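Local coordinates for sorbitol-6-phosphate dehydrogenase (PDB 5O3Z) that catalyses the oxidation of sorbitol 6-phosphate at its C2 position, as a member of the short-chain dehydrogenase/reductase family, at the interface of chains A and B. Coordinates in Å, arbitrary orientation; residue numbers count along the deposited sequence, not the author numbering. Chains: chain A/B, Sorbitol-6-phosphate dehydrogenase.

The interface of chains A and B. Residues chain A 101, 104-105, 109, 156; chain B 121, 125, 168, 172.
The 3-10 turn 101-103 of chain A, the loop after it and the starts of helices 106-133 and 156-176 pack against the same two long helices of chain B, further along their length. Two such helices from each subunit form the four-helix bundle common in short-chain dehydrogenases/reductases, which makes this two-fold interface of the deposited tetramer a likely biological one. B:Phe121 shows how one aromatic side chain can fill a joint between subunits. Its ring lies over that of A:Phe109, with centroids 4.2 Å apart and planes turned by 14°, and the two side chains run past each other in opposite directions. CG of B:Phe121 sits over the centre of the A:Phe109 ring. In both residues CG stands anti to the backbone N (chi1 166° in B:Phe121), which carries each ring out from its helix into the stack. The delta-methyl of A:Ile101 comes to the CD1-CE1 rim of the B:Phe121 ring from the side opposite A:Phe109, CD1 to CE1 3.4 Å. The A:Phe104 side chain crosses that of B:Phe121 at about a right angle, bringing its CD1 to the rim at CZ, 3.8 Å away. Further from the stack, A:Ile101 CG1 meets the methyl CD2 of B:Leu172 at 3.5 Å, a tight fit, while the CB of A:Ser156 touches CD1 of B:Leu168 at 3.9 Å. The hydroxyl OG of A:Ser156 lies above the A:Phe104 ring, toward its rim, and also approaches the B:Phe121 ring atom CE1 at 3.8 Å. A polar clasp borders this apolar core: B:Arg125 NH1 donates to the backbone carbonyl O of A:Phe104 at 2.7 Å. The acceptor lies close to the guanidinium plane and the donor in the carbonyl plane, so the two flat groups are nearly coplanar, though the bond is somewhat bent. The arginine chain runs extended past A:Ile101 before bending at chi3 (72°), which turns its guanidinium toward the loop carbonyl.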
loop_
_atom_site.group_PDB
_atom_site.type_symbol
_atom_site.label_atom_id
_atom_site.label_comp_id
_atom_site.label_asym_id
_atom_site.label_seq_id
_atom_site.Cartn_x
_atom_site.Cartn_y
_atom_site.Cartn_z
ATOM N N ILE A 101 5.692 -13.487 20.407
ATOM C CA ILE A 101 6.785 -12.557 20.763
ATOM C C ILE A 101 7.332 -12.822 22.193
ATOM O O ILE A 101 8.554 -12.768 22.426
ATOM C CB ILE A 101 6.356 -11.075 20.560
ATOM C CG1 ILE A 101 7.510 -10.114 20.868
ATOM C CG2 ILE A 101 5.186 -10.688 21.459
ATOM C CD1 ILE A 101 8.755 -10.252 20.012
ATOM N N PHE A 104 9.868 -15.618 21.834
ATOM C CA PHE A 104 10.550 -15.684 20.524
ATOM C C PHE A 104 11.982 -15.407 20.825
ATOM O O PHE A 104 12.264 -14.472 21.534
ATOM C CB PHE A 104 9.978 -14.661 19.500
ATOM C CG PHE A 104 10.366 -14.953 18.070
ATOM C CD1 PHE A 104 11.698 -14.854 17.656
ATOM C CD2 PHE A 104 9.411 -15.341 17.133
ATOM C CE1 PHE A 104 12.057 -15.148 16.361
ATOM C CE2 PHE A 104 9.787 -15.632 15.842
ATOM C CZ PHE A 104 11.104 -15.545 15.459
ATOM N N ARG A 105 12.893 -16.205 20.281
ATOM C CA ARG A 105 14.305 -16.166 20.716
ATOM C C ARG A 105 15.115 -15.246 19.863
ATOM O O ARG A 105 14.951 -15.262 18.674
ATOM C CB ARG A 105 14.911 -17.545 20.569
ATOM C CG ARG A 105 14.326 -18.570 21.509
ATOM C CD ARG A 105 14.469 -19.927 20.868
ATOM N NE ARG A 105 15.172 -20.806 21.770
ATOM C CZ ARG A 105 15.758 -21.934 21.388
ATOM N NH1 ARG A 105 15.682 -22.367 20.106
ATOM N NH2 ARG A 105 16.392 -22.652 22.297
ATOM N N PHE A 109 15.659 -14.763 15.698
ATOM C CA PHE A 109 15.346 -13.487 15.091
ATOM C C PHE A 109 16.566 -13.072 14.309
ATOM O O PHE A 109 16.515 -12.693 13.146
ATOM C CB PHE A 109 15.049 -12.446 16.164
ATOM C CG PHE A 109 14.570 -11.147 15.587
ATOM C CD1 PHE A 109 13.246 -11.026 15.227
ATOM C CD2 PHE A 109 15.429 -10.095 15.392
ATOM C CE1 PHE A 109 12.780 -9.826 14.740
ATOM C CE2 PHE A 109 14.992 -8.940 14.836
ATOM C CZ PHE A 109 13.675 -8.816 14.489
ATOM N N SER A 156 7.302 -13.043 13.922
ATOM C CA SER A 156 7.975 -11.746 13.907
ATOM C C SER A 156 9.305 -11.703 13.168
ATOM O O SER A 156 9.576 -10.748 12.432
ATOM C CB SER A 156 8.082 -11.185 15.342
ATOM O OG SER A 156 9.041 -11.896 16.124
ATOM N N PHE B 121 12.943 -5.238 18.615
ATOM C CA PHE B 121 12.452 -6.574 19.020
ATOM C C PHE B 121 12.638 -6.878 20.512
ATOM O O PHE B 121 11.699 -7.263 21.216
ATOM C CB PHE B 121 13.103 -7.633 18.113
ATOM C CG PHE B 121 12.975 -9.046 18.589
ATOM C CD1 PHE B 121 11.867 -9.832 18.258
ATOM C CD2 PHE B 121 14.033 -9.644 19.276
ATOM C CE1 PHE B 121 11.757 -11.147 18.667
ATOM C CE2 PHE B 121 13.915 -10.930 19.718
ATOM C CZ PHE B 121 12.774 -11.674 19.442
ATOM N N ARG B 125 9.771 -7.035 23.290
ATOM C CA ARG B 125 9.486 -8.356 23.920
ATOM C C ARG B 125 9.499 -8.183 25.466
ATOM O O ARG B 125 8.547 -8.590 26.176
ATOM C CB ARG B 125 10.554 -9.385 23.450
ATOM C CG ARG B 125 10.345 -10.802 23.988
ATOM C CD ARG B 125 11.442 -11.696 23.437
ATOM N NE ARG B 125 12.732 -11.398 24.058
ATOM C CZ ARG B 125 13.880 -12.021 23.837
ATOM N NH1 ARG B 125 13.969 -13.006 22.960
ATOM N NH2 ARG B 125 14.976 -11.638 24.514
ATOM N N LEU B 168 7.819 -5.820 11.683
ATOM C CA LEU B 168 7.832 -6.153 13.088
ATOM C C LEU B 168 6.633 -5.529 13.888
ATOM O O LEU B 168 5.920 -6.223 14.659
ATOM C CB LEU B 168 9.231 -5.785 13.702
ATOM C CG LEU B 168 9.404 -6.062 15.200
ATOM C CD1 LEU B 168 9.133 -7.469 15.642
ATOM C CD2 LEU B 168 10.789 -5.640 15.650
ATOM N N LEU B 172 3.999 -7.793 15.882
ATOM C CA LEU B 172 3.821 -7.493 17.307
ATOM C C LEU B 172 2.377 -7.160 17.619
ATOM O O LEU B 172 1.795 -7.626 18.617
ATOM C CB LEU B 172 4.704 -6.270 17.659
ATOM C CG LEU B 172 6.187 -6.389 17.779
ATOM C CD1 LEU B 172 6.919 -5.077 18.085
ATOM C CD2 LEU B 172 6.553 -7.430 18.856
#